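PDB 2QMX: prephenate dehydratase from Chlorobium tepidum TLS, which catalyses the dehydration and decarboxylation of prephenate to phenylpyruvate in phenylalanine biosynthesis and is inhibited allosterically by L-phenylalanine. Local coordinates for residues Glu85-Gly90 with Ala149-Gly154. Residues are numbered along the deposited sequence; the frame is centred on the assembly and turned at random.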
loop_
_atom_site.group_PDB
_atom_site.type_symbol
_atom_site.label_atom_id
_atom_site.label_comp_id
_atom_site.label_asym_id
_atom_site.label_seq_id
_atom_site.Cartn_x
_atom_site.Cartn_y
_atom_site.Cartn_z
ATOM N N GLU A 85 5.884 -10.794 11.126
ATOM C CA GLU A 85 5.246 -11.991 11.658
ATOM C C GLU A 85 4.504 -11.737 12.981
ATOM O O GLU A 85 5.100 -11.367 13.958
ATOM C CB GLU A 85 6.257 -13.142 11.768
ATOM C CG GLU A 85 7.708 -12.774 12.205
ATOM C CD GLU A 85 8.451 -14.036 12.781
ATOM O OE1 GLU A 85 8.636 -15.042 12.004
ATOM O OE2 GLU A 85 8.804 -14.027 14.024
ATOM N N HIS A 86 3.199 -11.931 13.013
ATOM C CA HIS A 86 2.469 -11.585 14.184
ATOM C C HIS A 86 2.642 -12.606 15.225
ATOM O O HIS A 86 2.747 -13.795 14.913
ATOM C CB HIS A 86 1.016 -11.368 13.875
ATOM C CG HIS A 86 0.800 -10.205 12.969
ATOM N ND1 HIS A 86 1.609 -9.084 13.011
ATOM C CD2 HIS A 86 -0.101 -9.993 11.977
ATOM C CE1 HIS A 86 1.202 -8.230 12.085
ATOM N NE2 HIS A 86 0.168 -8.755 11.446
ATOM N N CYS A 87 2.731 -12.129 16.468
ATOM C CA CYS A 87 2.595 -12.994 17.624
ATOM C C CYS A 87 1.362 -12.613 18.371
ATOM O O CYS A 87 1.029 -11.432 18.519
ATOM C CB CYS A 87 3.800 -12.917 18.569
ATOM S SG CYS A 87 5.370 -13.345 17.797
ATOM N N LEU A 88 0.678 -13.646 18.849
ATOM C CA LEU A 88 -0.407 -13.478 19.780
ATOM C C LEU A 88 0.249 -13.580 21.136
ATOM O O LEU A 88 1.102 -14.423 21.372
ATOM C CB LEU A 88 -1.437 -14.567 19.567
ATOM C CG LEU A 88 -2.511 -14.606 20.627
ATOM C CD1 LEU A 88 -3.460 -13.470 20.442
ATOM C CD2 LEU A 88 -3.218 -15.965 20.542
ATOM N N LEU A 89 -0.159 -12.719 22.037
ATOM C CA LEU A 89 0.745 -12.287 23.047
ATOM C C LEU A 89 -0.082 -11.990 24.287
ATOM O O LEU A 89 -1.001 -11.152 24.238
ATOM C CB LEU A 89 1.422 -11.025 22.520
ATOM C CG LEU A 89 2.913 -10.653 22.598
ATOM C CD1 LEU A 89 3.920 -11.839 22.529
ATOM C CD2 LEU A 89 3.208 -9.574 21.551
ATOM N N GLY A 90 0.244 -12.685 25.380
ATOM C CA GLY A 90 -0.497 -12.593 26.635
ATOM C C GLY A 90 0.403 -12.267 27.812
ATOM O O GLY A 90 1.629 -12.186 27.658
ATOM N N ALA A 149 0.991 -8.725 18.151
ATOM C CA ALA A 149 2.102 -7.835 17.853
ATOM C C ALA A 149 3.403 -8.563 17.491
ATOM O O ALA A 149 3.451 -9.800 17.332
ATOM C CB ALA A 149 2.340 -6.817 19.083
ATOM N N SER A 150 4.459 -7.753 17.415
ATOM C CA SER A 150 5.841 -8.191 17.242
ATOM C C SER A 150 6.272 -9.024 18.460
ATOM O O SER A 150 5.877 -8.723 19.593
ATOM C CB SER A 150 6.660 -6.910 17.153
ATOM O OG SER A 150 5.720 -5.762 17.091
ATOM N N LYS A 151 7.027 -10.101 18.211
ATOM C CA LYS A 151 7.849 -10.773 19.211
ATOM C C LYS A 151 8.674 -9.766 20.078
ATOM O O LYS A 151 8.681 -9.808 21.310
ATOM C CB LYS A 151 8.754 -11.737 18.466
ATOM C CG LYS A 151 9.307 -12.855 19.349
ATOM C CD LYS A 151 9.887 -14.023 18.548
ATOM C CE LYS A 151 10.599 -15.040 19.503
ATOM N NZ LYS A 151 12.061 -14.739 19.648
ATOM N N ARG A 152 9.340 -8.828 19.406
ATOM C CA ARG A 152 9.985 -7.688 20.035
ATOM C C ARG A 152 9.051 -6.916 20.997
ATOM O O ARG A 152 9.471 -6.495 22.071
ATOM C CB ARG A 152 10.550 -6.778 18.927
ATOM C CG ARG A 152 10.915 -5.363 19.360
ATOM C CD ARG A 152 12.333 -5.228 19.953
ATOM N NE ARG A 152 12.554 -3.846 20.344
ATOM C CZ ARG A 152 13.469 -3.432 21.215
ATOM N NH1 ARG A 152 13.545 -2.128 21.498
ATOM N NH2 ARG A 152 14.286 -4.303 21.817
ATOM N N ALA A 153 7.774 -6.759 20.652
ATOM C CA ALA A 153 6.855 -6.100 21.581
ATOM C C ALA A 153 6.631 -6.972 22.822
ATOM O O ALA A 153 6.572 -6.472 23.966
ATOM C CB ALA A 153 5.552 -5.765 20.882
ATOM N N GLY A 154 6.536 -8.284 22.584
ATOM C CA GLY A 154 6.404 -9.303 23.636
ATOM C C GLY A 154 7.642 -9.284 24.511
ATOM O O GLY A 154 7.524 -9.039 25.686
#
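L89 reaches from strand 87-90 to the first turn of helix 151-156 and lays its two methyls on different parts of that turn. CD1 lies over the CA of G154 at 3.7 Å, where the glycine has no side chain, while CD2 meets the S150 carbonyl oxygen at 3.4 Å and the CB of A149 at 3.8 Å. That S150 oxygen already accepts the backbone N-H of G154, so CD2 packs beside the opening hydrogen bond of the helix. C87 and A149 form an antiparallel hydrogen-bonded pair, in which C87 N gives a bond to A149 O (2.6 Å) and A149 N one to C87 O (2.7 Å); L89 continues the ladder with A147. A149 ends strand 145-149, a neighbour of 87-90 in the five-stranded mixed sheet of the second lobe of the periplasmic-binding-protein-like catalytic domain, and S150, at the N-cap position, leads from the strand into the helix. With SG beside its own backbone N (chi1 -58°), C87 sets its sulfur 3.8 Å from the CB of K151, whose chain then leads away. An alanine in place of L89 is likely to leave A149 CB and the G154 backbone without their apolar cover from the strand. One residue before C87, H86 is hydrogen-bonded through NE2 to Q111.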